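Cyanuric acid amidohydrolase (Azorhizobium caulinodans, PDB 4NQ3) catalyses the hydrolytic opening of the s-triazine ring of cyanuric acid, giving carboxybiuret, which spontaneously decarboxylates to biuret. Local coordinates at residues D72-V77 with I109-T114. Sequence-based numbering, arbitrary orientation.
Sequences DEVCLV and IGRAHT. With SO4 (sulfate ion), chain F; SO4 (sulfate ion), chain D.
The backbone carbonyl oxygen of E73, at the end of a short 3-10 turn, is where the polar part of this contact converges. H113 NE2 donates to E73 O over 2.9 Å, a bent bond (136° at the hydrogen); the oxygen lies close to the imidazole plane, whereas NE2 stands above the carbonyl plane. A two-nitrogen ring suits the place, because ND1 meanwhile makes a weak hydrogen bond to E235, whose carboxylate would favour an imidazolium. R111 CG takes the crowded position (chi1 49°), but the chain then runs extended to NE. Its length and several N-H groups bring NH1 to 2.6 Å from E73 O while NE and NH2 hold a sulfate. Strands 75-80 of repeat unit A and 106-113 of unit B are edge strands of separate four-stranded sheets; their segments 75-77 and 109-113 run at 88°, so here they meet without a backbone ladder. C75, small enough for a buried position, sends SG over the H113 ring, 4.0 Å from the ring centroid, and against R111 CB. Two sulfates, probably from the crystallisation liquor, bind here. One accepts from R111 NE through O4 at 2.8 Å and from R111 NH2 through O3; the other accepts from H113 N.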
loop_
_atom_site.group_PDB
_atom_site.type_symbol
_atom_site.label_atom_id
_atom_site.label_comp_id
_atom_site.label_asym_id
_atom_site.label_seq_id
_atom_site.Cartn_x
_atom_site.Cartn_y
_atom_site.Cartn_z
ATOM N N ASP A 72 -9.367 8.243 -33.672
ATOM C CA ASP A 72 -8.020 7.807 -33.341
ATOM C C ASP A 72 -7.027 8.945 -33.313
ATOM O O ASP A 72 -5.934 8.795 -32.751
ATOM C CB ASP A 72 -7.554 6.736 -34.321
ATOM C CG ASP A 72 -8.322 5.437 -34.161
ATOM O OD1 ASP A 72 -8.747 5.114 -33.016
ATOM O OD2 ASP A 72 -8.510 4.747 -35.189
ATOM N N GLU A 73 -7.418 10.084 -33.888
ATOM C CA GLU A 73 -6.548 11.251 -33.976
ATOM C C GLU A 73 -6.697 12.139 -32.755
ATOM O O GLU A 73 -5.960 13.100 -32.598
ATOM C CB GLU A 73 -6.855 12.035 -35.245
ATOM C CG GLU A 73 -6.364 11.334 -36.500
ATOM C CD GLU A 73 -7.211 11.658 -37.739
ATOM O OE1 GLU A 73 -7.818 12.756 -37.795
ATOM O OE2 GLU A 73 -7.310 10.782 -38.638
ATOM N N VAL A 74 -7.634 11.809 -31.872
ATOM C CA VAL A 74 -7.787 12.567 -30.632
ATOM C C VAL A 74 -6.719 12.135 -29.643
ATOM O O VAL A 74 -6.490 10.939 -29.458
ATOM C CB VAL A 74 -9.192 12.373 -29.996
ATOM C CG1 VAL A 74 -9.309 13.126 -28.673
ATOM C CG2 VAL A 74 -10.255 12.807 -30.953
ATOM N N CYS A 75 -6.046 13.095 -29.020
ATOM C CA CYS A 75 -5.041 12.758 -28.024
ATOM C C CYS A 75 -5.690 12.456 -26.704
ATOM O O CYS A 75 -6.396 13.308 -26.142
ATOM C CB CYS A 75 -4.041 13.888 -27.857
ATOM S SG CYS A 75 -2.842 13.909 -29.231
ATOM N N LEU A 76 -5.462 11.240 -26.216
ATOM C CA LEU A 76 -5.998 10.824 -24.930
ATOM C C LEU A 76 -4.852 10.713 -23.916
ATOM O O LEU A 76 -4.047 9.779 -23.966
ATOM C CB LEU A 76 -6.752 9.505 -25.076
ATOM C CG LEU A 76 -8.015 9.533 -25.953
ATOM C CD1 LEU A 76 -8.735 8.182 -25.985
ATOM C CD2 LEU A 76 -9.008 10.621 -25.500
ATOM N N VAL A 77 -4.766 11.699 -23.029
ATOM C CA VAL A 77 -3.820 11.691 -21.918
ATOM C C VAL A 77 -4.526 11.359 -20.606
ATOM O O VAL A 77 -5.164 12.222 -20.002
ATOM C CB VAL A 77 -3.098 13.054 -21.743
ATOM C CG1 VAL A 77 -2.055 12.948 -20.672
ATOM C CG2 VAL A 77 -2.522 13.542 -23.043
ATOM N N ILE A 109 -4.285 25.557 -29.280
ATOM C CA ILE A 109 -4.115 24.141 -28.999
ATOM C C ILE A 109 -3.588 23.388 -30.200
ATOM O O ILE A 109 -4.106 23.535 -31.303
ATOM C CB ILE A 109 -5.431 23.495 -28.623
ATOM C CG1 ILE A 109 -6.092 24.253 -27.486
ATOM C CG2 ILE A 109 -5.227 22.022 -28.273
ATOM C CD1 ILE A 109 -7.547 23.984 -27.449
ATOM N N GLY A 110 -2.555 22.581 -30.003
ATOM C CA GLY A 110 -2.054 21.750 -31.088
ATOM C C GLY A 110 -1.817 20.337 -30.600
ATOM O O GLY A 110 -1.478 20.127 -29.429
ATOM N N ARG A 111 -2.015 19.355 -31.466
ATOM C CA ARG A 111 -1.797 17.983 -31.035
ATOM C C ARG A 111 -0.880 17.311 -32.025
ATOM O O ARG A 111 -0.737 17.797 -33.138
ATOM C CB ARG A 111 -3.113 17.206 -30.946
ATOM C CG ARG A 111 -3.901 17.382 -32.161
ATOM C CD ARG A 111 -4.910 16.320 -32.383
ATOM N NE ARG A 111 -5.663 16.675 -33.581
ATOM C CZ ARG A 111 -6.840 16.160 -33.908
ATOM N NH1 ARG A 111 -7.406 15.262 -33.104
ATOM N NH2 ARG A 111 -7.463 16.562 -35.023
ATOM N N ALA A 112 -0.320 16.168 -31.632
ATOM C CA ALA A 112 0.513 15.344 -32.499
ATOM C C ALA A 112 0.678 13.976 -31.850
ATOM O O ALA A 112 0.531 13.850 -30.633
ATOM C CB ALA A 112 1.862 15.993 -32.741
ATOM N N HIS A 113 1.001 12.968 -32.663
ATOM C CA HIS A 113 1.148 11.570 -32.233
ATOM C C HIS A 113 2.523 11.106 -32.645
ATOM O O HIS A 113 3.237 11.816 -33.367
ATOM C CB HIS A 113 0.085 10.687 -32.885
ATOM C CG HIS A 113 -1.301 11.182 -32.643
ATOM N ND1 HIS A 113 -2.188 10.556 -31.791
ATOM C CD2 HIS A 113 -1.931 12.292 -33.100
ATOM C CE1 HIS A 113 -3.317 11.248 -31.755
ATOM N NE2 HIS A 113 -3.185 12.308 -32.539
ATOM N N THR A 114 2.906 9.916 -32.219
ATOM C CA THR A 114 4.157 9.373 -32.706
ATOM C C THR A 114 4.015 7.885 -32.980
ATOM O O THR A 114 3.058 7.236 -32.537
ATOM C CB THR A 114 5.320 9.577 -31.722
ATOM O OG1 THR A 114 5.242 8.593 -30.676
ATOM C CG2 THR A 114 5.328 10.976 -31.165
HETATM S S SO4 F . 0.896 13.821 -36.266
HETATM O O1 SO4 F . 1.873 14.744 -36.850
HETATM O O2 SO4 F . 0.582 12.726 -37.185
HETATM O O3 SO4 F . 1.470 13.237 -35.058
HETATM O O4 SO4 F . -0.331 14.563 -35.958
HETATM S S SO4 D . -5.364 19.005 -36.813
HETATM O O1 SO4 D . -5.023 18.267 -38.034
HETATM O O2 SO4 D . -4.854 20.384 -36.842
HETATM O O3 SO4 D . -6.826 19.017 -36.662
HETATM O O4 SO4 D . -4.726 18.311 -35.689
#